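Long-range contacts in HTPA Reductase (Selaginella moellendorffii, PDB 5U5N), which probably reduces 4-hydroxy-tetrahydrodipicolinate to tetrahydrodipicolinate with NADH or NADPH, a step of lysine biosynthesis by the diaminopimelate pathway: residues L2-V7 / V251-S255; N10-G14 / E52-R56; R30-L34 / E67-Y72. Where two conformers were deposited one is given. Residue numbers count along the deposited sequence, not the author numbering.

Contact 1. Residues L2-V7 / V251-S255; sequences LAAAPV and VLFLS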
loop_
_atom_site.group_PDB
_atom_site.type_symbol
_atom_site.label_atom_id
_atom_site.label_comp_id
_atom_site.label_asym_id
_atom_site.label_seq_id
_atom_site.Cartn_x
_atom_site.Cartn_y
_atom_site.Cartn_z
ATOM N N LEU A 2 11.363 -13.350 -24.446
ATOM C CA LEU A 2 10.280 -12.373 -24.660
ATOM C C LEU A 2 9.299 -12.662 -25.784
ATOM O O LEU A 2 8.104 -12.554 -25.550
ATOM C CB LEU A 2 10.836 -10.971 -24.816
ATOM C CG LEU A 2 11.701 -10.407 -23.695
ATOM C CD1 LEU A 2 11.881 -8.950 -24.034
ATOM C CD2 LEU A 2 11.193 -10.569 -22.258
ATOM N N ALA A 3 9.755 -13.041 -26.984
ATOM C CA ALA A 3 8.835 -13.428 -28.085
ATOM C C ALA A 3 7.752 -12.360 -28.399
ATOM O O ALA A 3 6.594 -12.643 -28.658
ATOM C CB ALA A 3 8.195 -14.776 -27.777
ATOM N N ALA A 4 8.166 -11.114 -28.330
ATOM C CA ALA A 4 7.257 -10.001 -28.438
ATOM C C ALA A 4 7.328 -9.373 -29.836
ATOM O O ALA A 4 8.311 -9.506 -30.543
ATOM C CB ALA A 4 7.632 -8.980 -27.406
ATOM N N ALA A 5 6.304 -8.617 -30.194
ATOM C CA ALA A 5 6.301 -7.793 -31.407
ATOM C C ALA A 5 7.493 -6.828 -31.448
ATOM O O ALA A 5 7.937 -6.334 -30.410
ATOM C CB ALA A 5 4.998 -7.010 -31.458
ATOM N N PRO A 6 8.006 -6.528 -32.643
ATOM C CA PRO A 6 8.987 -5.448 -32.750
ATOM C C PRO A 6 8.348 -4.075 -32.497
ATOM O O PRO A 6 7.158 -3.922 -32.658
ATOM C CB PRO A 6 9.466 -5.576 -34.197
ATOM C CG PRO A 6 8.284 -6.077 -34.928
ATOM C CD PRO A 6 7.608 -7.024 -33.975
ATOM N N VAL A 7 9.133 -3.107 -32.053
ATOM C CA VAL A 7 8.588 -1.803 -31.712
ATOM C C VAL A 7 9.208 -0.676 -32.557
ATOM O O VAL A 7 10.412 -0.660 -32.790
ATOM C CB VAL A 7 8.720 -1.426 -30.214
ATOM C CG1 VAL A 7 7.890 -2.361 -29.396
ATOM C CG2 VAL A 7 10.148 -1.440 -29.704
ATOM N N VAL A 251 4.395 -2.807 -23.832
ATOM C CA VAL A 251 4.540 -3.380 -25.191
ATOM C C VAL A 251 4.454 -4.906 -25.102
ATOM O O VAL A 251 3.845 -5.542 -25.950
ATOM C CB VAL A 251 5.865 -2.950 -25.841
ATOM C CG1 VAL A 251 6.295 -3.895 -26.970
ATOM C CG2 VAL A 251 5.755 -1.533 -26.365
ATOM N N LEU A 252 5.069 -5.469 -24.071
ATOM C CA LEU A 252 5.011 -6.913 -23.839
ATOM C C LEU A 252 3.587 -7.383 -23.577
ATOM O O LEU A 252 3.158 -8.374 -24.116
ATOM C CB LEU A 252 5.895 -7.303 -22.669
ATOM C CG LEU A 252 7.401 -7.216 -22.863
ATOM C CD1 LEU A 252 8.101 -7.587 -21.582
ATOM C CD2 LEU A 252 7.869 -8.102 -24.013
ATOM N N PHE A 253 2.856 -6.642 -22.748
ATOM C CA PHE A 253 1.452 -6.930 -22.502
ATOM C C PHE A 253 0.611 -6.831 -23.769
ATOM O O PHE A 253 -0.114 -7.762 -24.093
ATOM C CB PHE A 253 0.924 -6.025 -21.390
ATOM C CG PHE A 253 -0.543 -6.192 -21.082
ATOM C CD1 PHE A 253 -0.995 -7.167 -20.200
ATOM C CD2 PHE A 253 -1.476 -5.366 -21.694
ATOM C CE1 PHE A 253 -2.339 -7.296 -19.918
ATOM C CE2 PHE A 253 -2.831 -5.491 -21.398
ATOM C CZ PHE A 253 -3.262 -6.445 -20.510
ATOM N N LEU A 254 0.724 -5.731 -24.511
ATOM C CA LEU A 254 -0.106 -5.536 -25.725
ATOM C C LEU A 254 0.208 -6.605 -26.786
ATOM O O LEU A 254 -0.672 -7.139 -27.443
ATOM C CB LEU A 254 0.061 -4.115 -26.302
ATOM C CG LEU A 254 -0.991 -3.660 -27.315
ATOM C CD1 LEU A 254 -2.390 -3.693 -26.718
ATOM C CD2 LEU A 254 -0.677 -2.260 -27.860
ATOM N N SER A 255 1.480 -6.941 -26.921
ATOM C CA SER A 255 1.914 -8.030 -27.801
ATOM C C SER A 255 1.077 -9.281 -27.586
ATOM O O SER A 255 0.570 -9.870 -28.530
ATOM C CB SER A 255 3.369 -8.337 -27.531
ATOM O OG SER A 255 4.087 -8.637 -28.680
#

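Contact 2. Residues N10-G14 / E52-R56; sequences NDCTG and EVDVR. With NAD (nicotinamide-adenine-dinucleotide), chain C.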
loop_
_atom_site.group_PDB
_atom_site.type_symbol
_atom_site.label_atom_id
_atom_site.label_comp_id
_atom_site.label_asym_id
_atom_site.label_seq_id
_atom_site.Cartn_x
_atom_site.Cartn_y
_atom_site.Cartn_z
ATOM N N ASN A 10 8.421 6.425 -32.017
ATOM C CA ASN A 10 8.278 7.790 -32.518
ATOM C C ASN A 10 8.148 8.704 -31.317
ATOM O O ASN A 10 7.139 8.618 -30.611
ATOM C CB ASN A 10 7.038 7.880 -33.408
ATOM C CG ASN A 10 7.066 6.844 -34.513
ATOM O OD1 ASN A 10 8.135 6.478 -34.984
ATOM N ND2 ASN A 10 5.923 6.396 -34.953
ATOM N N ASP A 11 9.121 9.558 -31.001
ATOM C CA ASP A 11 10.286 9.959 -31.777
ATOM C C ASP A 11 11.499 9.493 -31.002
ATOM O O ASP A 11 11.687 9.921 -29.881
ATOM C CB ASP A 11 10.249 11.503 -31.842
ATOM C CG ASP A 11 11.442 12.137 -32.556
ATOM O OD1 ASP A 11 12.371 11.451 -33.043
ATOM O OD2 ASP A 11 11.451 13.393 -32.633
ATOM N N CYS A 12 12.337 8.647 -31.592
ATOM C CA CYS A 12 13.518 8.178 -30.866
ATOM C C CYS A 12 14.574 9.269 -30.595
ATOM O O CYS A 12 15.512 9.008 -29.836
ATOM C CB CYS A 12 14.131 6.952 -31.540
ATOM S SG CYS A 12 15.019 7.324 -33.048
ATOM N N THR A 13 14.420 10.470 -31.184
ATOM C CA THR A 13 15.290 11.613 -30.894
ATOM C C THR A 13 14.801 12.515 -29.793
ATOM O O THR A 13 15.554 13.340 -29.323
ATOM C CB THR A 13 15.486 12.520 -32.155
ATOM O OG1 THR A 13 14.251 13.156 -32.521
ATOM C CG2 THR A 13 15.981 11.705 -33.303
ATOM N N GLY A 14 13.533 12.413 -29.420
ATOM C CA GLY A 14 13.036 13.093 -28.215
ATOM C C GLY A 14 13.629 12.490 -26.943
ATOM O O GLY A 14 14.231 11.426 -26.998
ATOM N N GLU A 52 21.148 1.174 -35.630
ATOM C CA GLU A 52 21.160 2.427 -36.350
ATOM C C GLU A 52 19.730 2.686 -36.796
ATOM O O GLU A 52 19.173 1.885 -37.512
ATOM C CB GLU A 52 22.117 2.306 -37.529
ATOM C CG GLU A 52 22.307 3.609 -38.309
ATOM C CD GLU A 52 22.944 3.406 -39.667
ATOM O OE1 GLU A 52 24.099 2.893 -39.691
ATOM O OE2 GLU A 52 22.261 3.745 -40.675
ATOM N N VAL A 53 19.128 3.781 -36.337
ATOM C CA VAL A 53 17.742 4.117 -36.693
ATOM C C VAL A 53 17.720 5.250 -37.719
ATOM O O VAL A 53 18.271 6.321 -37.486
ATOM C CB VAL A 53 16.890 4.527 -35.463
ATOM C CG1 VAL A 53 15.455 4.843 -35.859
ATOM C CG2 VAL A 53 16.886 3.412 -34.413
ATOM N N ASP A 54 17.051 4.984 -38.828
ATOM C CA ASP A 54 16.764 5.958 -39.877
ATOM C C ASP A 54 15.578 6.838 -39.432
ATOM O O ASP A 54 14.432 6.414 -39.468
ATOM C CB ASP A 54 16.428 5.170 -41.143
ATOM C CG ASP A 54 16.327 6.015 -42.379
ATOM O OD1 ASP A 54 16.603 7.231 -42.340
ATOM O OD2 ASP A 54 15.979 5.436 -43.440
ATOM N N VAL A 55 15.873 8.054 -38.982
ATOM C CA VAL A 55 14.851 8.981 -38.521
ATOM C C VAL A 55 14.345 9.815 -39.741
ATOM O O VAL A 55 15.130 10.469 -40.438
ATOM C CB VAL A 55 15.403 9.865 -37.393
ATOM C CG1 VAL A 55 14.361 10.875 -36.939
ATOM C CG2 VAL A 55 15.874 8.979 -36.223
ATOM N N ARG A 56 13.040 9.756 -39.983
ATOM C CA ARG A 56 12.440 10.303 -41.173
ATOM C C ARG A 56 11.499 11.418 -40.745
ATOM O O ARG A 56 10.959 11.409 -39.637
ATOM C CB ARG A 56 11.686 9.212 -41.932
ATOM C CG ARG A 56 12.528 7.974 -42.246
ATOM C CD ARG A 56 13.392 8.159 -43.494
ATOM N NE ARG A 56 12.598 7.973 -44.723
ATOM C CZ ARG A 56 12.297 6.791 -45.287
ATOM N NH1 ARG A 56 12.755 5.635 -44.800
ATOM N NH2 ARG A 56 11.517 6.762 -46.357
HETATM P PA NAD C . 10.847 16.091 -26.366
HETATM O O1A NAD C . 10.478 17.535 -26.654
HETATM O O2A NAD C . 12.211 15.717 -25.820
HETATM O O5B NAD C . 10.629 15.199 -27.668
HETATM C C5B NAD C . 9.383 15.093 -28.327
HETATM C C4B NAD C . 9.709 14.805 -29.787
HETATM O O4B NAD C . 8.528 14.568 -30.551
HETATM C C3B NAD C . 10.467 15.944 -30.468
HETATM O O3B NAD C . 11.830 15.538 -30.694
HETATM C C2B NAD C . 9.662 16.249 -31.741
HETATM O O2B NAD C . 10.510 16.565 -32.869
HETATM C C1B NAD C . 8.785 14.991 -31.894
HETATM N N9A NAD C . 7.502 15.106 -32.639
HETATM C C8A NAD C . 6.639 16.143 -32.631
HETATM N N7A NAD C . 5.575 15.885 -33.426
HETATM C C5A NAD C . 5.738 14.658 -33.951
HETATM C C6A NAD C . 4.991 13.786 -34.884
HETATM N N6A NAD C . 3.814 14.185 -35.413
HETATM N N1A NAD C . 5.502 12.572 -35.186
HETATM C C2A NAD C . 6.679 12.149 -34.678
HETATM N N3A NAD C . 7.420 12.902 -33.829
HETATM C C4A NAD C . 7.008 14.141 -33.430
HETATM O O3 NAD C . 9.670 15.505 -25.426
HETATM P PN NAD C . 9.903 14.386 -24.274
HETATM O O1N NAD C . 10.725 15.069 -23.205
HETATM O O2N NAD C . 10.405 13.104 -24.910
HETATM O O5D NAD C . 8.368 14.136 -23.845
HETATM C C5D NAD C . 7.440 13.671 -24.820
HETATM C C4D NAD C . 6.017 13.571 -24.287
HETATM O O4D NAD C . 5.934 12.468 -23.377
HETATM C C3D NAD C . 5.541 14.817 -23.526
HETATM O O3D NAD C . 4.178 15.142 -23.854
HETATM C C2D NAD C . 5.654 14.414 -22.069
HETATM O O2D NAD C . 4.690 15.044 -21.223
HETATM C C1D NAD C . 5.371 12.919 -22.137
HETATM N N1N NAD C . 5.840 12.123 -20.983
HETATM C C2N NAD C . 4.980 11.198 -20.518
HETATM C C3N NAD C . 5.294 10.368 -19.445
HETATM C C7N NAD C . 4.290 9.348 -18.940
HETATM O O7N NAD C . 4.355 8.998 -17.772
HETATM N N7N NAD C . 3.334 8.833 -19.731
HETATM C C4N NAD C . 6.545 10.524 -18.848
HETATM C C5N NAD C . 7.432 11.484 -19.331
HETATM C C6N NAD C . 7.055 12.280 -20.411
#

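Contact 3. Residues R30-L34 / E67-Y72; sequences RLVPL and EVITEY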
loop_
_atom_site.group_PDB
_atom_site.type_symbol
_atom_site.label_atom_id
_atom_site.label_comp_id
_atom_site.label_asym_id
_atom_site.label_seq_id
_atom_site.Cartn_x
_atom_site.Cartn_y
_atom_site.Cartn_z
ATOM N N ARG A 30 13.066 -6.166 -30.209
ATOM C CA ARG A 30 13.508 -5.756 -31.527
ATOM C C ARG A 30 13.006 -4.321 -31.879
ATOM O O ARG A 30 11.811 -4.079 -31.990
ATOM C CB ARG A 30 12.961 -6.738 -32.524
ATOM C CG ARG A 30 13.498 -6.509 -33.896
ATOM C CD ARG A 30 13.041 -7.657 -34.707
ATOM N NE ARG A 30 13.890 -7.835 -35.862
ATOM C CZ ARG A 30 13.654 -8.739 -36.779
ATOM N NH1 ARG A 30 12.596 -9.553 -36.675
ATOM N NH2 ARG A 30 14.487 -8.840 -37.789
ATOM N N LEU A 31 13.952 -3.399 -32.040
ATOM C CA LEU A 31 13.700 -2.022 -32.423
ATOM C C LEU A 31 13.728 -1.894 -33.950
ATOM O O LEU A 31 14.772 -2.111 -34.596
ATOM C CB LEU A 31 14.767 -1.089 -31.812
ATOM C CG LEU A 31 14.649 0.406 -32.090
ATOM C CD1 LEU A 31 13.443 0.999 -31.401
ATOM C CD2 LEU A 31 15.887 1.164 -31.693
ATOM N N VAL A 32 12.592 -1.488 -34.513
ATOM C CA VAL A 32 12.461 -1.246 -35.949
ATOM C C VAL A 32 13.385 -0.062 -36.265
ATOM O O VAL A 32 13.306 0.954 -35.592
ATOM C CB VAL A 32 10.987 -0.949 -36.296
ATOM C CG1 VAL A 32 10.855 -0.489 -37.736
ATOM C CG2 VAL A 32 10.134 -2.182 -36.071
ATOM N N PRO A 33 14.301 -0.188 -37.264
ATOM C CA PRO A 33 15.265 0.886 -37.480
ATOM C C PRO A 33 14.711 2.039 -38.341
ATOM O O PRO A 33 15.425 2.586 -39.204
ATOM C CB PRO A 33 16.399 0.159 -38.185
ATOM C CG PRO A 33 15.682 -0.806 -39.051
ATOM C CD PRO A 33 14.511 -1.281 -38.235
ATOM N N LEU A 34 13.461 2.416 -38.085
ATOM C CA LEU A 34 12.830 3.620 -38.635
ATOM C C LEU A 34 12.076 4.326 -37.543
ATOM O O LEU A 34 11.519 3.691 -36.679
ATOM C CB LEU A 34 11.876 3.262 -39.768
ATOM C CG LEU A 34 12.554 2.779 -41.043
ATOM C CD1 LEU A 34 11.662 1.872 -41.834
ATOM C CD2 LEU A 34 12.946 3.949 -41.894
ATOM N N GLU A 67 7.017 0.806 -45.431
ATOM C CA GLU A 67 8.313 0.168 -45.315
ATOM C C GLU A 67 8.398 -0.637 -44.016
ATOM O O GLU A 67 8.867 -1.780 -44.024
ATOM C CB GLU A 67 9.411 1.231 -45.362
ATOM C CG GLU A 67 10.779 0.648 -45.675
ATOM C CD GLU A 67 11.899 1.682 -45.659
ATOM O OE1 GLU A 67 13.004 1.294 -45.184
ATOM O OE2 GLU A 67 11.697 2.854 -46.120
ATOM N N VAL A 68 7.928 -0.050 -42.914
ATOM C CA VAL A 68 7.918 -0.764 -41.621
ATOM C C VAL A 68 7.000 -1.965 -41.698
ATOM O O VAL A 68 7.389 -3.052 -41.311
ATOM C CB VAL A 68 7.491 0.138 -40.447
ATOM C CG1 VAL A 68 7.291 -0.661 -39.183
ATOM C CG2 VAL A 68 8.514 1.219 -40.183
ATOM N N ILE A 69 5.786 -1.767 -42.194
ATOM C CA ILE A 69 4.816 -2.843 -42.282
ATOM C C ILE A 69 5.278 -4.018 -43.166
ATOM O O ILE A 69 5.046 -5.159 -42.795
ATOM C CB ILE A 69 3.410 -2.304 -42.638
ATOM C CG1 ILE A 69 2.722 -1.751 -41.390
ATOM C CG2 ILE A 69 2.514 -3.353 -43.265
ATOM C CD1 ILE A 69 2.133 -2.806 -40.441
ATOM N N THR A 70 5.931 -3.781 -44.307
ATOM C CA THR A 70 6.368 -4.920 -45.146
ATOM C C THR A 70 7.516 -5.754 -44.484
ATOM O O THR A 70 7.540 -6.974 -44.644
ATOM C CB THR A 70 6.638 -4.560 -46.645
ATOM O OG1 THR A 70 7.671 -3.588 -46.738
ATOM C CG2 THR A 70 5.351 -4.012 -47.338
ATOM N N GLU A 71 8.420 -5.128 -43.723
ATOM C CA GLU A 71 9.478 -5.891 -43.028
ATOM C C GLU A 71 9.065 -6.357 -41.621
ATOM O O GLU A 71 9.530 -7.380 -41.178
ATOM C CB GLU A 71 10.824 -5.123 -42.983
ATOM C CG GLU A 71 11.553 -5.064 -44.344
ATOM C CD GLU A 71 13.101 -5.009 -44.270
ATOM O OE1 GLU A 71 13.679 -5.324 -43.191
ATOM O OE2 GLU A 71 13.728 -4.657 -45.308
ATOM N N TYR A 72 8.211 -5.603 -40.937
ATOM C CA TYR A 72 7.803 -5.888 -39.543
ATOM C C TYR A 72 6.278 -5.808 -39.409
ATOM O O TYR A 72 5.746 -4.859 -38.802
ATOM C CB TYR A 72 8.438 -4.873 -38.618
ATOM C CG TYR A 72 9.919 -4.749 -38.761
ATOM C CD1 TYR A 72 10.777 -5.614 -38.098
ATOM C CD2 TYR A 72 10.474 -3.767 -39.555
ATOM C CE1 TYR A 72 12.153 -5.521 -38.260
ATOM C CE2 TYR A 72 11.834 -3.624 -39.676
ATOM C CZ TYR A 72 12.672 -4.513 -39.040
ATOM O OH TYR A 72 14.031 -4.350 -39.168
HETATM O O HOH W 1 15.524 -5.732 -36.544
#

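Contact 1. Residues L2-V7 / V251-S255
Leu-252 reaches from the flank of helix 241-259 over the start of the chain, its CD2 lying 3.5 Å from CB of Ala-4 and 4.1 Å from CD1 of Leu-2. Its CA-to-CB bond points sideways, so it is the m, t rotamer that carries the methyls across to the N-terminal residues. One turn apart on the helix, Val-251 and Ser-255 both face the incoming chain. CG1 of Val-251 packs against CG1 of Val-7 at 3.3 Å, a tight apolar fit at the point where strand 7-10 begins. The single hydrogen bond between the segments is nearly straight: N of Ala-5 donates to OG of Ser-255 over 2.7 Å, giving a partner to an amide that lies ahead of the strand. Val-251 also touches Val-78 of strand 76-79, next to 7-10 in the sheet, and Val-101 of strand 100-102 beyond it. The arrangement is that of a Rossmann-type parallel sheet, here with a helix from the C-terminal family region returning to pack against the N-terminal strands.

Contact 2. Residues N10-G14 / E52-R56
A cis peptide bond joins Asn-10 to Asp-11, just where strand 7-10 gives way to a loop that lines the NAD site. From there Asp-11 to Gly-14 form a type I beta turn, closed by N of Gly-14 on O of Asp-11 at 3.1 Å. OD1 of Asp-11 accepts from N of Thr-13 (2.9 Å), which makes an Asx turn, and from OG1 of Thr-13 (2.6 Å). The other carboxylate oxygen serves the cofactor: OD2 of Asp-11 accepts a hydrogen bond from NAD O3B (2.9 Å) and a weak one from NAD O2B (3.3 Å). This is the dinucleotide-binding loop between the first strand and first helix of a Rossmann fold. Gly-14 is the N-cap of helix 15-27, and its CA lies 3.2 Å from O5B of NAD; a CB there would clash with that oxygen. Behind the turn, strand 51-57 offers Val-53 and Val-55, whose CA-to-CB bonds point toward the loop, while that of Asp-54 between them points away. SG of Cys-12 sits against both, 3.8 Å from CG1 of Val-53 and 3.7 Å from CG2 of Val-55, and CG2 of Thr-13 lies 4.0 Å from CG2 of Val-55. No hydrogen bond crosses between the segments, so the back of the turn rests on apolar contacts with the strand. OD2 of Asp-54 pairs with NH1 of Arg-56 in a 3.5 Å salt bridge.

Contact 3. Residues R30-L34 / E67-Y72
Tyr-72, in the m rotamer just past the end of helix 61-71, lays its ring against three residues of the 30-34 segment. Val-32, with chi1 in t, sets CG2 over one ring face, 3.9 Å from the centroid of the Tyr-72 ring and 19° off its normal, a CH-pi contact. The extended side chain of Arg-30, t at every chi angle, turns a guanidinium face to the ring edge, NE of Arg-30 lying 3.8 Å from CE1 of Tyr-72; that NE donates to a water at 2.7 Å, and the same water makes a weak 3.3 Å link to OH of Tyr-72. CD of Pro-33 approaches OH of Tyr-72 to 3.2 Å. One turn back on the helix, CG2 of Val-68, also a t rotamer, meets CG1 of Val-32 at 3.8 Å and CD1 of Leu-34 at 3.6 Å. The m, t conformer of Leu-34 brings CD1 within 3.7 Å of OE1 of Glu-67, whose extended chain flanks it at an exposed end of the contact. Val-32 and Val-68 both touch Val-75. The loop between helix 15-27 and strand 34-37 thus packs on Tyr-72 and the C-terminal end of helix 61-71, within the Rossmann-type dinucleotide-binding domain.

Overall arrangement
From the N terminus, residues 2-7 lead into strand 7-10 and turn 10-14, then helix 15-27. Contact 2 closes a loop of 37 residues, joining the turn after the first strand to strand 51-57; contact 3 closes one of 32, joining the approach to strand 34-37 to helix 61-71. The two cross along the chain and meet through a backbone hydrogen bond from N of Asp-54 to O of Pro-33 (2.9 Å) and the Arg-56 to Glu-67 salt bridge. Contact 1, with 243 residues between its segments, encloses both and brings helix 241-259 back to the first strand, beside contact 3, where Val-7 makes backbone hydrogen bonds with Arg-30 and Val-32.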